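Local structure of 16S rRNA aminocarboxypropyltransferase (Vulcanisaeta distributa, 5APG) at residues G41-D46 with R58-S63; T51-S56 with I89-P94. The protein probably transfers the 3-amino-3-carboxypropyl group of S-adenosylmethionine to an N1-methylpseudouridine of 16S rRNA, the last step in making a hypermodified pseudouridine. One frame throughout, in Å; residues are numbered along the deposited sequence.

Interaction 1 (G41-D46 with R58-S63); sequences GSIILD and RVIAES. With EEM ([(3S)-3-amino-4-hydroxy-4-oxo-butyl]-[[(2S,3S,4R,5R)-5-(6-aminopurin-9-yl)-3,4-dihydroxy-oxolan-2-yl]methyl]-methyl-selanium), chain D.
Ile60 lays its CG2 methyl over the side chain of Ile43, 3.7 Å from Ile43 CG1, and the two branched chains cross at about a right angle. Both isoleucines have CG1 beside the backbone N and anti to the carbonyl carbon (chi1 -58° for Ile43, -61° for Ile60). In Ile43 this turns the long branch to the helix, so that CG1 and CD1 both meet Ile60, Ile43 CD1 coming within 3.9 Å of Ile60 CB. In Ile60 the short branch does the touching: CG2 also lies 3.4 Å from the carbonyl O of Gly41, an oxygen that accepts a hydrogen bond from Arg64 NH1. Ala61, with a single methyl, suits the closest approach of the backbones, where its CA is 6.1 Å from Ile43 CA. Gly41 turns with phi at 80°, a backbone shape that glycine adopts most easily. The contact is purely apolar between side chains, while Arg58, directed away from the strand, pairs through NE with Glu62 OE2 (3.1 Å) and bonds through NH1 to Met123 O. At the other end of the strand, Leu45 CB lies 3.7 Å from N3 of the bound seleno-analogue of S-adenosylmethionine. The packing seats helix 58-63 on strand 43-45 within a parallel beta-alpha-beta unit completed by strand 66-70; Leu66 touches Ile43 from that strand.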
loop_
_atom_site.group_PDB
_atom_site.type_symbol
_atom_site.label_atom_id
_atom_site.label_comp_id
_atom_site.label_asym_id
_atom_site.label_seq_id
_atom_site.Cartn_x
_atom_site.Cartn_y
_atom_site.Cartn_z
ATOM N N GLY A 41 -16.123 -5.453 2.947
ATOM C CA GLY A 41 -15.538 -6.756 3.195
ATOM C C GLY A 41 -14.267 -6.994 2.403
ATOM O O GLY A 41 -13.691 -8.078 2.459
ATOM N N SER A 42 -13.831 -5.984 1.658
ATOM C CA SER A 42 -12.566 -6.068 0.942
ATOM C C SER A 42 -11.412 -5.792 1.899
ATOM O O SER A 42 -11.612 -5.243 2.980
ATOM C CB SER A 42 -12.523 -5.074 -0.224
ATOM O OG SER A 42 -12.673 -3.734 0.224
ATOM N N ILE A 43 -10.211 -6.192 1.500
ATOM C CA ILE A 43 -9.001 -5.685 2.131
ATOM C C ILE A 43 -8.866 -4.210 1.782
ATOM O O ILE A 43 -8.928 -3.849 0.606
ATOM C CB ILE A 43 -7.728 -6.427 1.650
ATOM C CG1 ILE A 43 -7.819 -7.930 1.927
ATOM C CG2 ILE A 43 -6.479 -5.828 2.296
ATOM C CD1 ILE A 43 -7.810 -8.270 3.406
ATOM N N ILE A 44 -8.685 -3.352 2.784
ATOM C CA ILE A 44 -8.295 -1.981 2.482
ATOM C C ILE A 44 -6.910 -1.720 3.053
ATOM O O ILE A 44 -6.623 -2.007 4.222
ATOM C CB ILE A 44 -9.316 -0.920 3.004
ATOM C CG1 ILE A 44 -9.039 0.436 2.344
ATOM C CG2 ILE A 44 -9.294 -0.780 4.538
ATOM C CD1 ILE A 44 -10.089 1.498 2.634
ATOM N N LEU A 45 -6.024 -1.226 2.199
ATOM C CA LEU A 45 -4.718 -0.809 2.674
ATOM C C LEU A 45 -4.924 0.421 3.540
ATOM O O LEU A 45 -5.712 1.310 3.206
ATOM C CB LEU A 45 -3.762 -0.527 1.517
ATOM C CG LEU A 45 -3.414 -1.736 0.638
ATOM C CD1 LEU A 45 -2.313 -1.377 -0.343
ATOM C CD2 LEU A 45 -3.011 -2.938 1.479
ATOM N N ASP A 46 -4.238 0.451 4.672
ATOM C CA ASP A 46 -4.407 1.523 5.635
ATOM C C ASP A 46 -3.125 1.631 6.438
ATOM O O ASP A 46 -2.860 0.789 7.293
ATOM C CB ASP A 46 -5.612 1.247 6.545
ATOM C CG ASP A 46 -5.906 2.389 7.508
ATOM O OD1 ASP A 46 -5.014 3.224 7.783
ATOM O OD2 ASP A 46 -7.048 2.441 8.006
ATOM N N ARG A 58 -4.896 -13.146 0.773
ATOM C CA ARG A 58 -5.204 -13.420 -0.635
ATOM C C ARG A 58 -6.654 -13.865 -0.855
ATOM O O ARG A 58 -7.307 -13.446 -1.814
ATOM C CB ARG A 58 -4.263 -14.497 -1.183
ATOM C CG ARG A 58 -4.556 -14.903 -2.621
ATOM C CD ARG A 58 -3.737 -16.125 -3.022
ATOM N NE ARG A 58 -4.039 -16.559 -4.386
ATOM C CZ ARG A 58 -3.282 -16.288 -5.443
ATOM N NH1 ARG A 58 -2.166 -15.584 -5.299
ATOM N NH2 ARG A 58 -3.638 -16.725 -6.646
ATOM N N VAL A 59 -7.154 -14.718 0.035
ATOM C CA VAL A 59 -8.490 -15.287 -0.124
ATOM C C VAL A 59 -9.561 -14.193 -0.137
ATOM O O VAL A 59 -10.518 -14.262 -0.908
ATOM C CB VAL A 59 -8.796 -16.331 0.986
ATOM C CG1 VAL A 59 -8.665 -15.720 2.371
ATOM C CG2 VAL A 59 -10.178 -16.927 0.799
ATOM N N ILE A 60 -9.372 -13.170 0.694
ATOM C CA ILE A 60 -10.290 -12.037 0.762
ATOM C C ILE A 60 -10.164 -11.128 -0.461
ATOM O O ILE A 60 -11.169 -10.687 -1.022
ATOM C CB ILE A 60 -10.047 -11.205 2.042
ATOM C CG1 ILE A 60 -10.284 -12.066 3.281
ATOM C CG2 ILE A 60 -10.945 -9.975 2.065
ATOM C CD1 ILE A 60 -11.705 -12.571 3.404
ATOM N N ALA A 61 -8.927 -10.853 -0.868
ATOM C CA ALA A 61 -8.671 -10.048 -2.061
ATOM C C ALA A 61 -9.290 -10.670 -3.312
ATOM O O ALA A 61 -9.802 -9.962 -4.173
ATOM C CB ALA A 61 -7.175 -9.856 -2.257
ATOM N N GLU A 62 -9.235 -11.994 -3.411
ATOM C CA GLU A 62 -9.832 -12.702 -4.542
ATOM C C GLU A 62 -11.352 -12.618 -4.562
ATOM O O GLU A 62 -11.962 -12.518 -5.625
ATOM C CB GLU A 62 -9.431 -14.176 -4.529
ATOM C CG GLU A 62 -7.969 -14.449 -4.770
ATOM C CD GLU A 62 -7.652 -15.925 -4.660
ATOM O OE1 GLU A 62 -8.175 -16.580 -3.732
ATOM O OE2 GLU A 62 -6.889 -16.430 -5.509
ATOM N N SER A 63 -11.962 -12.680 -3.383
ATOM C CA SER A 63 -13.412 -12.815 -3.287
ATOM C C SER A 63 -14.140 -11.482 -3.107
ATOM O O SER A 63 -15.271 -11.326 -3.573
ATOM C CB SER A 63 -13.771 -13.766 -2.140
ATOM O OG SER A 63 -13.141 -13.368 -0.930
HETATM C C2 EEM D . -0.482 0.625 3.830
HETATM N N3 EEM D . -0.825 1.306 2.779
HETATM C C4 EEM D . 0.054 2.091 2.181
HETATM C "C1'" EEM D . -1.139 3.063 0.183
HETATM C "C2'" EEM D . -2.235 3.786 1.004
HETATM C "C3'" EEM D . -1.970 5.122 0.729
HETATM C "C4'" EEM D . -1.525 5.254 -0.532
HETATM C "C5'" EEM D . -0.443 6.254 -0.713
HETATM O O EEM D . 1.373 7.574 -5.384
HETATM C C EEM D . 1.243 8.763 -5.284
HETATM O OXT EEM D . 1.026 9.445 -6.270
HETATM C CA EEM D . 1.297 9.428 -3.927
HETATM N N EEM D . 1.314 10.850 -4.127
HETATM C CB EEM D . 0.056 8.966 -3.178
HETATM C CG EEM D . 0.085 9.232 -1.687
HETATM SE SE EEM D . -1.196 8.056 -0.738
HETATM C CE EEM D . -1.333 8.574 1.123
HETATM O "O4'" EEM D . -0.788 3.845 -0.752
HETATM O "O3'" EEM D . -3.091 6.010 1.115
HETATM O "O2'" EEM D . -3.432 3.400 0.319
HETATM N N9 EEM D . 0.013 2.900 1.113
HETATM C C8 EEM D . 1.215 3.431 1.007
HETATM N N7 EEM D . 2.015 3.014 1.961
HETATM C C5 EEM D . 1.321 2.153 2.726
HETATM N N1 EEM D . 0.709 0.650 4.390
HETATM C C6 EEM D . 1.647 1.396 3.886
HETATM N N6 EEM D . 2.927 1.458 4.471
#

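Interaction 2 (T51-S56 with I89-P94); sequences TPLTPS and IRRRLP. With EEM ([(3S)-3-amino-4-hydroxy-4-oxo-butyl]-[[(2S,3S,4R,5R)-5-(6-aminopurin-9-yl)-3,4-dihydroxy-oxolan-2-yl]methyl]-methyl-selanium), chain D.
Arg91 folds back beside Thr51 because its chain bends at chi2 (-65°), CG lying beside the backbone N. The bend brings the guanidinium under the Thr51 methyl: CG2 sits over one face, offset toward the rim, 3.6 Å from Arg91 NE, while Ile89 CG2 covers the opposite face. Arg91 NH1 bonds to Arg90 O at 2.8 Å, almost in the guanidinium plane, and a water at the guanidinium edge links Arg91 NE to Pro52 O and Thr54 OG1. Arg92 takes the crowded rotamer, CG between backbone N and carbonyl carbon (chi1 66°), then runs extended to NE, so that Pro52 CB stands over the centre of its guanidinium, 4.1 Å from CZ. Its NH1 donates to Leu93 O and forms a salt bridge with Glu161 OE2. Between the backbones lies a single beta bridge, Pro52 with Arg92, just past the end of strand 89-91, an outermost strand of the parallel SPOUT-fold sheet. Arg92 N donates to Thr51 O at 2.8 Å, from above the carbonyl plane, whereas Leu53 N reaches Arg92 O, also at 2.8 Å, nearly along the C=O axis. Proline suits position 52, since neither bond uses its nitrogen. Leu53, CG anti to the backbone N, sets CD2 4.1 Å from Leu93 CD2, side by side, and CD1 against Arg91 CB. Leu93 N donates to adenine N1 of the S-adenosylmethionine analogue at 3.1 Å, nearly straight (167°).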
loop_
_atom_site.group_PDB
_atom_site.type_symbol
_atom_site.label_atom_id
_atom_site.label_comp_id
_atom_site.label_asym_id
_atom_site.label_seq_id
_atom_site.Cartn_x
_atom_site.Cartn_y
_atom_site.Cartn_z
ATOM N N THR A 51 -2.071 -3.697 12.038
ATOM C CA THR A 51 -2.202 -5.074 11.570
ATOM C C THR A 51 -1.637 -5.236 10.161
ATOM O O THR A 51 -2.204 -4.723 9.202
ATOM C CB THR A 51 -3.676 -5.528 11.576
ATOM O OG1 THR A 51 -4.307 -5.097 12.789
ATOM C CG2 THR A 51 -3.772 -7.042 11.458
ATOM N N PRO A 52 -0.515 -5.957 10.030
ATOM C CA PRO A 52 0.110 -6.089 8.710
ATOM C C PRO A 52 -0.581 -7.101 7.804
ATOM O O PRO A 52 -1.081 -8.136 8.260
ATOM C CB PRO A 52 1.531 -6.552 9.043
ATOM C CG PRO A 52 1.376 -7.316 10.316
ATOM C CD PRO A 52 0.248 -6.656 11.079
ATOM N N LEU A 53 -0.590 -6.783 6.512
ATOM C CA LEU A 53 -1.055 -7.694 5.475
ATOM C C LEU A 53 -0.224 -8.971 5.476
ATOM O O LEU A 53 0.990 -8.915 5.631
ATOM C CB LEU A 53 -0.970 -7.015 4.106
ATOM C CG LEU A 53 -1.665 -7.693 2.928
ATOM C CD1 LEU A 53 -3.165 -7.417 2.966
ATOM C CD2 LEU A 53 -1.044 -7.230 1.609
ATOM N N THR A 54 -0.881 -10.114 5.299
ATOM C CA THR A 54 -0.198 -11.406 5.237
ATOM C C THR A 54 -0.658 -12.175 3.993
ATOM O O THR A 54 -1.690 -11.843 3.416
ATOM C CB THR A 54 -0.463 -12.250 6.508
ATOM O OG1 THR A 54 -1.873 -12.414 6.692
ATOM C CG2 THR A 54 0.142 -11.575 7.737
ATOM N N PRO A 55 0.109 -13.198 3.570
ATOM C CA PRO A 55 -0.267 -13.966 2.375
ATOM C C PRO A 55 -1.690 -14.521 2.417
ATOM O O PRO A 55 -2.353 -14.558 1.382
ATOM C CB PRO A 55 0.752 -15.110 2.366
ATOM C CG PRO A 55 1.955 -14.525 3.001
ATOM C CD PRO A 55 1.433 -13.605 4.080
ATOM N N SER A 56 -2.160 -14.924 3.595
ATOM C CA SER A 56 -3.473 -15.550 3.696
ATOM C C SER A 56 -4.614 -14.568 3.425
ATOM O O SER A 56 -5.751 -14.984 3.221
ATOM C CB SER A 56 -3.653 -16.206 5.072
ATOM O OG SER A 56 -3.364 -15.295 6.118
ATOM N N ILE A 89 -11.597 -4.872 5.884
ATOM C CA ILE A 89 -10.522 -5.552 6.589
ATOM C C ILE A 89 -9.262 -4.700 6.434
ATOM O O ILE A 89 -8.589 -4.736 5.400
ATOM C CB ILE A 89 -10.293 -6.978 6.055
ATOM C CG1 ILE A 89 -11.549 -7.827 6.285
ATOM C CG2 ILE A 89 -9.103 -7.627 6.748
ATOM C CD1 ILE A 89 -11.598 -9.095 5.463
ATOM N N ARG A 90 -8.961 -3.925 7.474
ATOM C CA ARG A 90 -7.926 -2.900 7.408
ATOM C C ARG A 90 -6.551 -3.483 7.700
ATOM O O ARG A 90 -6.339 -4.091 8.749
ATOM C CB ARG A 90 -8.237 -1.767 8.392
ATOM C CG ARG A 90 -9.591 -1.105 8.158
ATOM C CD ARG A 90 -9.971 -0.179 9.312
ATOM N NE ARG A 90 -9.127 1.012 9.370
ATOM C CZ ARG A 90 -9.295 2.002 10.241
ATOM N NH1 ARG A 90 -10.281 1.943 11.129
ATOM N NH2 ARG A 90 -8.483 3.051 10.226
ATOM N N ARG A 91 -5.621 -3.290 6.771
ATOM C CA ARG A 91 -4.268 -3.824 6.912
ATOM C C ARG A 91 -3.210 -2.812 6.483
ATOM O O ARG A 91 -3.325 -2.197 5.421
ATOM C CB ARG A 91 -4.106 -5.108 6.084
ATOM C CG ARG A 91 -4.976 -6.283 6.531
ATOM C CD ARG A 91 -4.583 -6.771 7.939
ATOM N NE ARG A 91 -5.337 -7.959 8.341
ATOM C CZ ARG A 91 -6.486 -7.934 9.010
ATOM N NH1 ARG A 91 -7.037 -6.775 9.362
ATOM N NH2 ARG A 91 -7.092 -9.073 9.330
ATOM N N ARG A 92 -2.178 -2.637 7.302
ATOM C CA ARG A 92 -1.016 -1.879 6.856
ATOM C C ARG A 92 -0.134 -2.822 6.061
ATOM O O ARG A 92 -0.291 -4.042 6.135
ATOM C CB ARG A 92 -0.230 -1.275 8.030
ATOM C CG ARG A 92 0.445 -2.301 8.955
ATOM C CD ARG A 92 1.430 -1.599 9.895
ATOM N NE ARG A 92 2.082 -2.493 10.854
ATOM C CZ ARG A 92 3.197 -3.176 10.613
ATOM N NH1 ARG A 92 3.787 -3.098 9.427
ATOM N NH2 ARG A 92 3.718 -3.952 11.556
ATOM N N LEU A 93 0.784 -2.266 5.284
ATOM C CA LEU A 93 1.785 -3.099 4.651
ATOM C C LEU A 93 2.897 -3.362 5.649
ATOM O O LEU A 93 3.194 -2.512 6.482
ATOM C CB LEU A 93 2.346 -2.441 3.389
ATOM C CG LEU A 93 1.388 -2.400 2.200
ATOM C CD1 LEU A 93 1.961 -1.492 1.139
ATOM C CD2 LEU A 93 1.153 -3.806 1.650
ATOM N N PRO A 94 3.507 -4.550 5.575
ATOM C CA PRO A 94 4.742 -4.777 6.325
ATOM C C PRO A 94 5.808 -3.803 5.848
ATOM O O PRO A 94 5.705 -3.267 4.738
ATOM C CB PRO A 94 5.110 -6.231 5.994
ATOM C CG PRO A 94 4.335 -6.566 4.784
ATOM C CD PRO A 94 3.080 -5.748 4.835
HETATM C C2 EEM D . -0.482 0.625 3.830
HETATM N N3 EEM D . -0.825 1.306 2.779
HETATM C C4 EEM D . 0.054 2.091 2.181
HETATM C "C1'" EEM D . -1.139 3.063 0.183
HETATM C "C2'" EEM D . -2.235 3.786 1.004
HETATM C "C3'" EEM D . -1.970 5.122 0.729
HETATM C "C4'" EEM D . -1.525 5.254 -0.532
HETATM C "C5'" EEM D . -0.443 6.254 -0.713
HETATM O O EEM D . 1.373 7.574 -5.384
HETATM C C EEM D . 1.243 8.763 -5.284
HETATM O OXT EEM D . 1.026 9.445 -6.270
HETATM C CA EEM D . 1.297 9.428 -3.927
HETATM N N EEM D . 1.314 10.850 -4.127
HETATM C CB EEM D . 0.056 8.966 -3.178
HETATM C CG EEM D . 0.085 9.232 -1.687
HETATM SE SE EEM D . -1.196 8.056 -0.738
HETATM C CE EEM D . -1.333 8.574 1.123
HETATM O "O4'" EEM D . -0.788 3.845 -0.752
HETATM O "O3'" EEM D . -3.091 6.010 1.115
HETATM O "O2'" EEM D . -3.432 3.400 0.319
HETATM N N9 EEM D . 0.013 2.900 1.113
HETATM C C8 EEM D . 1.215 3.431 1.007
HETATM N N7 EEM D . 2.015 3.014 1.961
HETATM C C5 EEM D . 1.321 2.153 2.726
HETATM N N1 EEM D . 0.709 0.650 4.390
HETATM C C6 EEM D . 1.647 1.396 3.886
HETATM N N6 EEM D . 2.927 1.458 4.471
HETATM O O HOH W 1 -6.281 -3.401 11.527
HETATM O O HOH W 2 -3.141 -10.005 7.790
#

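How the interactions relate
The centres of interactions 1 and 2 lie about 9 Å apart, on the same side of the chain's centre. Their segments alternate along the chain, in the order 41-46, 51-56, 58-63, 89-94, so the loop after strand 43-45 reaches the end of strand 89-91 before the chain enters helix 58-63. Strands 43-45 and 89-91 are neighbours in the parallel sheet, and Asp46 ties them together: its OD2 makes a 2.7 Å salt bridge with Arg90 NH2, and its N probably bonds to Arg91 O. Ile60 CG2 also packs on Ile89 CD1. Both contacts lead to the S-adenosylmethionine pocket, where Leu45 and Asp46 from one and Arg92 and Leu93 from the other line the adenine around N1, C2 and N3.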